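Local coordinates for protein acyl-CoA dehydrogenase (Bacillus anthracis, PDB 3OWA) that binds flavin-adenine dinucleotide between its two subunits and probably oxidises acyl-CoA thioesters to their 2-enoyl derivatives, at residues A[284-289]-A[391-396]; A[290-295]-A[588-593]; A[299-302]-A[306-309]. All blocks are in the same frame, centred on the assembly; numbering follows the deposited sequence. Where two conformers were deposited one is given.

Interaction 1: residues A[284-289]-A[391-396]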
# COMPACT_ATOMS: atom_id res chain seq x y z
N VAL A 284 -0.44 7.80 13.58
CA VAL A 284 -1.44 7.40 14.56
C VAL A 284 -2.07 8.64 15.19
O VAL A 284 -3.29 8.76 15.27
CB VAL A 284 -0.86 6.47 15.63
CG1 VAL A 284 -1.88 6.30 16.83
CG2 VAL A 284 -0.54 5.06 15.04
N GLU A 285 -1.22 9.57 15.59
CA GLU A 285 -1.64 10.77 16.28
C GLU A 285 -2.59 11.65 15.46
O GLU A 285 -3.67 12.02 15.92
CB GLU A 285 -0.41 11.58 16.70
CG GLU A 285 -0.77 12.89 17.39
CD GLU A 285 0.46 13.69 17.89
OE1 GLU A 285 0.25 14.52 18.82
OE2 GLU A 285 1.61 13.51 17.36
N ILE A 286 -2.20 11.97 14.23
CA ILE A 286 -3.06 12.81 13.41
C ILE A 286 -4.36 12.12 12.96
O ILE A 286 -5.38 12.76 12.80
CB ILE A 286 -2.32 13.48 12.24
CG1 ILE A 286 -1.94 12.46 11.18
CG2 ILE A 286 -1.10 14.21 12.78
CD1 ILE A 286 -1.03 13.06 10.08
N SER A 287 -4.32 10.80 12.84
CA SER A 287 -5.49 10.03 12.52
C SER A 287 -6.44 9.99 13.70
O SER A 287 -7.65 10.05 13.49
CB SER A 287 -5.12 8.60 12.08
OG SER A 287 -4.26 8.68 10.96
N ALA A 288 -5.92 9.88 14.91
CA ALA A 288 -6.76 9.81 16.10
C ALA A 288 -7.38 11.17 16.32
O ALA A 288 -8.57 11.26 16.62
CB ALA A 288 -5.94 9.39 17.31
N GLN A 289 -6.60 12.23 16.15
CA GLN A 289 -7.16 13.59 16.29
C GLN A 289 -8.24 13.83 15.23
O GLN A 289 -9.29 14.38 15.54
CB GLN A 289 -6.09 14.68 16.17
CG GLN A 289 -4.94 14.57 17.12
CD GLN A 289 -3.84 15.63 16.85
OE1 GLN A 289 -3.51 15.96 15.70
NE2 GLN A 289 -3.29 16.15 17.93
N GLU A 391 -3.27 19.83 1.03
CA GLU A 391 -3.42 20.63 2.25
C GLU A 391 -3.28 19.79 3.55
O GLU A 391 -3.13 20.35 4.66
CB GLU A 391 -4.80 21.30 2.20
CG GLU A 391 -4.93 22.61 2.97
CD GLU A 391 -6.38 23.04 3.17
OE1 GLU A 391 -6.69 23.69 4.20
OE2 GLU A 391 -7.23 22.70 2.30
N TYR A 392 -3.37 18.46 3.44
CA TYR A 392 -3.34 17.64 4.67
C TYR A 392 -1.99 16.95 4.86
O TYR A 392 -1.43 16.44 3.92
CB TYR A 392 -4.53 16.66 4.72
CG TYR A 392 -5.82 17.40 4.98
CD1 TYR A 392 -6.39 17.41 6.27
CD2 TYR A 392 -6.45 18.12 3.96
CE1 TYR A 392 -7.56 18.11 6.52
CE2 TYR A 392 -7.62 18.87 4.22
CZ TYR A 392 -8.16 18.84 5.50
OH TYR A 392 -9.31 19.54 5.75
N GLU A 393 -1.51 16.94 6.11
CA GLU A 393 -0.24 16.35 6.47
C GLU A 393 -0.18 14.87 6.08
O GLU A 393 0.85 14.36 5.62
CB GLU A 393 -0.07 16.51 8.02
CG GLU A 393 1.25 15.92 8.54
CD GLU A 393 1.52 16.15 10.02
OE1 GLU A 393 0.72 16.80 10.76
OE2 GLU A 393 2.58 15.68 10.46
N ILE A 394 -1.28 14.14 6.23
CA ILE A 394 -1.22 12.68 5.93
C ILE A 394 -0.98 12.43 4.45
O ILE A 394 -0.44 11.39 4.06
CB ILE A 394 -2.52 11.93 6.43
CG1 ILE A 394 -2.28 10.41 6.47
CG2 ILE A 394 -3.76 12.30 5.58
CD1 ILE A 394 -1.44 9.90 7.70
N GLU A 395 -1.38 13.36 3.61
CA GLU A 395 -1.19 13.21 2.17
C GLU A 395 0.32 13.23 1.80
O GLU A 395 0.80 12.44 0.97
CB GLU A 395 -1.93 14.34 1.48
CG GLU A 395 -1.92 14.35 -0.09
CD GLU A 395 -0.63 14.94 -0.74
OE1 GLU A 395 -0.41 14.64 -1.93
OE2 GLU A 395 0.16 15.72 -0.13
N ARG A 396 1.05 14.13 2.41
CA ARG A 396 2.53 14.18 2.22
C ARG A 396 3.23 12.97 2.80
O ARG A 396 4.13 12.42 2.19
CB ARG A 396 3.10 15.43 2.94
CG ARG A 396 4.51 15.76 2.42
CD ARG A 396 5.22 16.55 3.56
NE ARG A 396 5.57 15.60 4.62
CZ ARG A 396 5.32 15.76 5.91
NH1 ARG A 396 5.72 14.81 6.77
NH2 ARG A 396 4.73 16.85 6.37

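Interaction 2: residues A[290-295]-A[588-593]. With FAD (flavin-adenine dinucleotide), chain J.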
# COMPACT_ATOMS: atom_id res chain seq x y z
N TYR A 290 -7.99 13.41 13.99
CA TYR A 290 -8.98 13.58 12.92
C TYR A 290 -10.28 12.81 13.20
O TYR A 290 -11.35 13.38 13.05
CB TYR A 290 -8.43 13.18 11.53
CG TYR A 290 -9.37 13.60 10.46
CD1 TYR A 290 -10.23 12.67 9.85
CD2 TYR A 290 -9.45 14.95 10.07
CE1 TYR A 290 -11.13 13.06 8.89
CE2 TYR A 290 -10.35 15.35 9.08
CZ TYR A 290 -11.19 14.40 8.49
OH TYR A 290 -12.10 14.79 7.53
N ALA A 291 -10.16 11.56 13.63
CA ALA A 291 -11.31 10.71 13.95
C ALA A 291 -12.21 11.30 15.05
O ALA A 291 -13.43 11.22 14.95
CB ALA A 291 -10.89 9.29 14.33
N ASN A 292 -11.61 11.92 16.07
CA ASN A 292 -12.38 12.62 17.11
C ASN A 292 -13.11 13.88 16.63
O ASN A 292 -14.10 14.26 17.22
CB ASN A 292 -11.49 13.01 18.30
CG ASN A 292 -11.18 11.83 19.23
OD1 ASN A 292 -10.14 11.82 19.89
ND2 ASN A 292 -12.06 10.85 19.29
N GLN A 293 -12.62 14.54 15.58
CA GLN A 293 -13.26 15.80 15.16
C GLN A 293 -14.23 15.63 13.99
O GLN A 293 -15.23 16.34 13.92
CB GLN A 293 -12.23 16.89 14.84
CG GLN A 293 -11.37 17.34 16.04
CD GLN A 293 -12.16 17.94 17.19
OE1 GLN A 293 -12.09 17.45 18.33
NE2 GLN A 293 -12.89 19.02 16.91
N ARG A 294 -13.93 14.71 13.08
CA ARG A 294 -14.77 14.53 11.90
C ARG A 294 -16.07 13.82 12.28
O ARG A 294 -16.04 12.71 12.79
CB ARG A 294 -14.02 13.71 10.84
CG ARG A 294 -14.84 13.32 9.62
CD ARG A 294 -15.53 14.51 9.00
NE ARG A 294 -15.94 14.21 7.62
CZ ARG A 294 -16.48 15.09 6.78
NH1 ARG A 294 -16.77 14.74 5.51
NH2 ARG A 294 -16.71 16.33 7.20
N GLN A 295 -17.21 14.46 12.03
CA GLN A 295 -18.50 13.81 12.23
C GLN A 295 -19.12 13.43 10.90
O GLN A 295 -19.01 14.17 9.92
CB GLN A 295 -19.45 14.71 13.01
CG GLN A 295 -18.81 15.30 14.23
CD GLN A 295 -19.76 15.43 15.39
OE1 GLN A 295 -20.94 15.06 15.31
NE2 GLN A 295 -19.26 15.97 16.48
N LYS A 588 -8.24 3.93 24.22
CA LYS A 588 -7.16 4.69 24.87
C LYS A 588 -6.38 5.61 23.89
O LYS A 588 -5.97 6.73 24.24
CB LYS A 588 -6.20 3.74 25.55
CG LYS A 588 -5.21 4.50 26.45
CD LYS A 588 -4.38 3.59 27.29
CE LYS A 588 -3.78 4.36 28.45
NZ LYS A 588 -2.98 3.41 29.28
N ILE A 589 -6.20 5.14 22.66
CA ILE A 589 -5.60 5.97 21.61
C ILE A 589 -6.44 7.22 21.37
O ILE A 589 -5.91 8.32 21.34
CB ILE A 589 -5.49 5.16 20.30
CG1 ILE A 589 -4.42 4.09 20.50
CG2 ILE A 589 -5.19 6.12 19.08
CD1 ILE A 589 -4.42 3.07 19.43
N LEU A 590 -7.76 7.03 21.25
CA LEU A 590 -8.68 8.14 21.01
C LEU A 590 -8.81 9.05 22.23
O LEU A 590 -9.08 10.24 22.09
CB LEU A 590 -10.05 7.64 20.60
CG LEU A 590 -10.07 6.99 19.23
CD1 LEU A 590 -11.33 6.12 19.10
CD2 LEU A 590 -9.95 8.07 18.13
N GLU A 591 -8.63 8.48 23.42
CA GLU A 591 -8.65 9.28 24.66
C GLU A 591 -7.43 10.21 24.75
O GLU A 591 -7.57 11.40 25.03
CB GLU A 591 -8.72 8.35 25.87
CG GLU A 591 -8.57 9.06 27.20
CD GLU A 591 -9.78 9.90 27.56
OE1 GLU A 591 -10.80 9.32 28.02
OE2 GLU A 591 -9.72 11.15 27.39
N ASP A 592 -6.24 9.67 24.49
CA ASP A 592 -4.98 10.44 24.51
C ASP A 592 -4.72 11.23 23.23
O ASP A 592 -3.89 12.12 23.21
CB ASP A 592 -3.79 9.51 24.81
CG ASP A 592 -3.92 8.77 26.17
OD1 ASP A 592 -4.67 9.25 27.06
OD2 ASP A 592 -3.28 7.70 26.34
N GLU A 593 -5.44 10.89 22.16
CA GLU A 593 -5.20 11.46 20.79
C GLU A 593 -3.74 11.38 20.35
O GLU A 593 -3.19 12.33 19.78
CB GLU A 593 -5.72 12.89 20.66
CG GLU A 593 -7.23 13.01 20.70
CD GLU A 593 -7.71 14.43 20.43
OE1 GLU A 593 -8.74 14.57 19.75
OE2 GLU A 593 -7.05 15.39 20.90
PA FAD J . -15.87 10.67 5.20
O1A FAD J . -15.65 11.71 6.29
O2A FAD J . -17.29 10.50 4.80
O5B FAD J . -15.20 9.33 5.71
C5B FAD J . -14.07 9.35 6.53
C4B FAD J . -13.72 7.95 6.96
O4B FAD J . -14.75 7.46 7.82
C3B FAD J . -13.62 6.98 5.78
O3B FAD J . -12.66 6.01 6.09
C2B FAD J . -14.98 6.30 5.81
O2B FAD J . -14.95 5.02 5.25
C1B FAD J . -15.27 6.25 7.31
N9A FAD J . -16.72 6.15 7.61
C8A FAD J . -17.71 7.08 7.34
N7A FAD J . -18.90 6.61 7.80
C5A FAD J . -18.67 5.40 8.36
C6A FAD J . -19.51 4.46 8.97
N6A FAD J . -20.84 4.61 8.96
N1A FAD J . -18.95 3.30 9.45
C2A FAD J . -17.59 3.05 9.33
N3A FAD J . -16.78 3.99 8.74
C4A FAD J . -17.30 5.12 8.25
N1 FAD J . -18.38 13.84 -5.03
C2 FAD J . -19.37 14.13 -5.92
O2 FAD J . -20.54 14.07 -5.53
N3 FAD J . -19.07 14.51 -7.22
C4 FAD J . -17.77 14.58 -7.66
O4 FAD J . -17.53 14.92 -8.82
C4X FAD J . -16.76 14.26 -6.76
N5 FAD J . -15.43 14.32 -7.15
C5X FAD J . -14.43 14.07 -6.24
C6 FAD J . -13.09 14.22 -6.63
C7 FAD J . -12.09 13.97 -5.70
C7M FAD J . -10.64 14.08 -6.10
C8 FAD J . -12.44 13.61 -4.39
C8M FAD J . -11.41 13.33 -3.34
C9 FAD J . -13.77 13.46 -4.01
C9A FAD J . -14.77 13.72 -4.93
N10 FAD J . -16.10 13.57 -4.55
C10 FAD J . -17.08 13.89 -5.44
C1' FAD J . -16.48 13.20 -3.14
C2' FAD J . -15.86 11.83 -2.77
O2' FAD J . -16.29 10.69 -3.54
C3' FAD J . -15.93 11.65 -1.24
O3' FAD J . -14.65 11.86 -0.69
C4' FAD J . -16.43 10.29 -0.87
O4' FAD J . -17.70 10.13 -1.47
C5' FAD J . -16.18 10.22 0.90
O5' FAD J . -16.45 11.29 1.70
P FAD J . -15.45 12.04 2.73
O1P FAD J . -14.18 12.25 1.93
O2P FAD J . -15.93 13.30 3.32
O3P FAD J . -15.04 10.99 3.85

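Interaction 3: residues A[299-302]-A[306-309]. With FAD (flavin-adenine dinucleotide), chain J.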
# COMPACT_ATOMS: atom_id res chain seq x y z
N GLN A 299 -22.21 11.68 14.46
CA GLN A 299 -21.27 11.36 15.52
C GLN A 299 -19.82 11.41 15.01
O GLN A 299 -19.59 11.28 13.80
CB GLN A 299 -21.56 9.99 16.12
CG GLN A 299 -21.64 8.85 15.10
CD GLN A 299 -22.68 7.80 15.51
OE1 GLN A 299 -22.69 7.36 16.67
NE2 GLN A 299 -23.56 7.41 14.57
N PRO A 300 -18.86 11.57 15.92
CA PRO A 300 -17.44 11.46 15.54
C PRO A 300 -17.19 10.09 14.92
O PRO A 300 -17.69 9.08 15.41
CB PRO A 300 -16.70 11.64 16.87
CG PRO A 300 -17.69 12.45 17.75
CD PRO A 300 -19.03 11.94 17.35
N ILE A 301 -16.44 10.05 13.82
CA ILE A 301 -16.22 8.77 13.14
C ILE A 301 -15.39 7.91 14.06
O ILE A 301 -15.28 6.69 13.86
CB ILE A 301 -15.51 8.92 11.75
CG1 ILE A 301 -14.12 9.58 11.91
CG2 ILE A 301 -16.41 9.74 10.81
CD1 ILE A 301 -13.35 9.68 10.56
N ALA A 302 -14.82 8.55 15.08
CA ALA A 302 -14.17 7.82 16.16
C ALA A 302 -15.12 6.76 16.82
O ALA A 302 -14.64 5.77 17.40
CB ALA A 302 -13.65 8.81 17.23
N LEU A 306 -15.15 0.23 12.77
CA LEU A 306 -14.16 0.05 11.69
C LEU A 306 -13.02 1.06 11.77
O LEU A 306 -11.89 0.74 11.46
CB LEU A 306 -14.78 0.19 10.30
CG LEU A 306 -15.59 -0.97 9.74
CD1 LEU A 306 -15.95 -0.69 8.26
CD2 LEU A 306 -14.79 -2.27 9.93
N ILE A 307 -13.34 2.29 12.16
CA ILE A 307 -12.33 3.33 12.41
C ILE A 307 -11.47 2.94 13.63
O ILE A 307 -10.22 3.04 13.60
CB ILE A 307 -13.00 4.72 12.58
CG1 ILE A 307 -13.65 5.16 11.25
CG2 ILE A 307 -12.02 5.76 13.08
CD1 ILE A 307 -12.63 5.46 10.12
N GLN A 308 -12.12 2.46 14.68
CA GLN A 308 -11.41 2.01 15.88
C GLN A 308 -10.47 0.85 15.53
O GLN A 308 -9.32 0.81 15.97
CB GLN A 308 -12.43 1.56 16.93
CG GLN A 308 -13.22 2.72 17.49
CD GLN A 308 -14.38 2.27 18.38
OE1 GLN A 308 -14.50 1.10 18.73
NE2 GLN A 308 -15.23 3.22 18.74
N GLU A 309 -10.96 -0.09 14.72
CA GLU A 309 -10.15 -1.22 14.32
C GLU A 309 -8.87 -0.77 13.55
O GLU A 309 -7.78 -1.27 13.83
CB GLU A 309 -10.97 -2.20 13.47
CG GLU A 309 -10.28 -3.56 13.24
CD GLU A 309 -11.01 -4.46 12.23
OE1 GLU A 309 -10.88 -5.71 12.35
OE2 GLU A 309 -11.71 -3.94 11.31
PA FAD J . -15.87 10.67 5.20
O1A FAD J . -15.65 11.71 6.29
O2A FAD J . -17.29 10.50 4.80
O5B FAD J . -15.20 9.33 5.71
C5B FAD J . -14.07 9.35 6.53
C4B FAD J . -13.72 7.95 6.96
O4B FAD J . -14.75 7.46 7.82
C3B FAD J . -13.62 6.98 5.78
O3B FAD J . -12.66 6.01 6.09
C2B FAD J . -14.98 6.30 5.81
O2B FAD J . -14.95 5.02 5.25
C1B FAD J . -15.27 6.25 7.31
N9A FAD J . -16.72 6.15 7.61
C8A FAD J . -17.71 7.08 7.34
N7A FAD J . -18.90 6.61 7.80
C5A FAD J . -18.67 5.40 8.36
C6A FAD J . -19.51 4.46 8.97
N6A FAD J . -20.84 4.61 8.96
N1A FAD J . -18.95 3.30 9.45
C2A FAD J . -17.59 3.05 9.33
N3A FAD J . -16.78 3.99 8.74
C4A FAD J . -17.30 5.12 8.25
N1 FAD J . -18.38 13.84 -5.03
C2 FAD J . -19.37 14.13 -5.92
O2 FAD J . -20.54 14.07 -5.53
N3 FAD J . -19.07 14.51 -7.22
C4 FAD J . -17.77 14.58 -7.66
O4 FAD J . -17.53 14.92 -8.82
C4X FAD J . -16.76 14.26 -6.76
N5 FAD J . -15.43 14.32 -7.15
C5X FAD J . -14.43 14.07 -6.24
C6 FAD J . -13.09 14.22 -6.63
C7 FAD J . -12.09 13.97 -5.70
C7M FAD J . -10.64 14.08 -6.10
C8 FAD J . -12.44 13.61 -4.39
C8M FAD J . -11.41 13.33 -3.34
C9 FAD J . -13.77 13.46 -4.01
C9A FAD J . -14.77 13.72 -4.93
N10 FAD J . -16.10 13.57 -4.55
C10 FAD J . -17.08 13.89 -5.44
C1' FAD J . -16.48 13.20 -3.14
C2' FAD J . -15.86 11.83 -2.77
O2' FAD J . -16.29 10.69 -3.54
C3' FAD J . -15.93 11.65 -1.24
O3' FAD J . -14.65 11.86 -0.69
C4' FAD J . -16.43 10.29 -0.87
O4' FAD J . -17.70 10.13 -1.47
C5' FAD J . -16.18 10.22 0.90
O5' FAD J . -16.45 11.29 1.70
P FAD J . -15.45 12.04 2.73
O1P FAD J . -14.18 12.25 1.93
O2P FAD J . -15.93 13.30 3.32
O3P FAD J . -15.04 10.99 3.85

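Interaction 1: residues A[284-289]-A[391-396]
I286 reaches across from the long helix 257-293 and lays its CD1 methyl over the start of helix 393-401, between the stem of E393 and the end of I394. CD1 is 4.0 Å from E393 CG and likewise 4.0 Å from I394 CD1, so a single methyl meets both neighbours. It gets there because CG1 sits between the backbone N and the carbonyl carbon (chi1 71°), while CG2 is turned toward the carboxylate of E393, 3.8 Å from its OE1. The E393 chain is extended; its stem crosses the isoleucine at a slant and carries the carboxylate on to a salt bridge with R282, one turn before I286 on the same helix. Beta-branched isoleucine suits this place: the longer branch meets both the E393 stem and I394, and the short CG2 branch lies against the carboxylate. I394 also packs on V380 and H383 of helix 358-383, and S287 lies at the margin, its hydroxyl bonded to A283 O within its own helix. No hydrogen bond joins the two segments directly. Within the helical C-terminal domain, the junction therefore rests on a greasy centre, with an ion pair from E393 to the neighbouring R282 at its partly exposed side.

Interaction 2: residues A[290-295]-A[588-593]
The last turn of helix 257-293 passes the last turn of helix 578-592, with N292 and L590 the closest pair at 7.0 Å between their CA atoms. N292 fills the gap, its CG anti to the carbonyl carbon and its amide lying between the L590 backbone and the side chain of E593. The amide and the E593 carboxylate are nearly coplanar, their planes 30° apart. E593 follows the helix with a positive phi, and its extended chain returns toward N292, bringing OE1 within 3.5 Å of N292 CB. A short polar residue is well suited to a helix end, where carbonyl groups and an acidic side chain lie close together. Beneath it the contact turns apolar: L590 CD2 comes to 4.1 Å from A291 CB, and the small alanine leaves room for the leucine, which also packs on L311 of helix 305-336.

R294, just beyond the helix, faces the cofactor. Its chain bends at chi2 (52°) and presents the guanidinium edge to the FAD diphosphate. NE donates to O1A at 2.8 Å with an angle of 167°, O1A lying in the guanidinium plane. NH1 makes weaker bonds, to FAD O2P at 2.8 Å and to O1A at 3.3 Å. The third nitrogen, NH2, donates to P156 O of the second subunit, so all three guanidinium nitrogens have partners and the rotation of the group is fixed. Arginine suits the spot because one flat cation can address both phosphates and a carbonyl from across the dimer interface. The chemistry thus divides along one short segment: apolar packing of A291 on L590, with N292 set against L590 and the E593 carboxylate, lines the two helix ends, while the positive charge of R294 probably offsets the negative charge of the diphosphate.

Interaction 3: residues A[299-302]-A[306-309]
I301 and I307 flank the turn that leads from the beta hairpin 295-296/299-300 into helix 305-336, and together they form an apolar wall beside the adenosine ribose of FAD. I307 CD1 is 3.7 Å from FAD O4B, and I301 CD1 approaches the same ring oxygen to 3.8 Å. Unable to form hydrogen bonds, these branched side chains offer the sugar shape and contact alone. Behind the methyls the isoleucines touch each other, I301 CB lying 4.2 Å from I307 CG1. The I301 carbonyl faces the base of the I307 side chain, where O is 3.3 Å from CB. Next comes A302, whose CA packs against I307 CG2 and whose small side chain packs against A291, N292 and L590.

Farther out, the backbones of I301 and A302 are hydrogen-bonded to R294 and A291 at the end of helix 257-293, which ties the connection to the preceding helix. At the start of helix 305-336, L306 N bonds to Q490 OE1 of the second subunit, so this end of the helix lies at the dimer interface. Q308 closes the turn from the side away from the ribose: extended beyond CG, it lies alongside the A302 carbonyl, and NE2 donates to A302 O at 2.9 Å, nearly straight at 164° and in the carbonyl plane, with the acceptor only 6° out of the glutamine amide plane.

Overall arrangement
Helix 257-293 carries interaction 1 on its penultimate turns and interaction 2 on its last, their centres 12 Å apart and in direct touch through packing of E285, A288 and Q289 on 588-593. Interaction 3 follows in the chain, after the hairpin, with its centre 8 Å from that of interaction 2 and 15 Å from that of interaction 1. It is nested within the loops closed by both others, whose own segments alternate along the sequence. Interactions 2 and 3 touch directly and both contact FAD. One helix end thus links the helical packing of the C-terminal domain and the final helix 578-592 to the cofactor pocket.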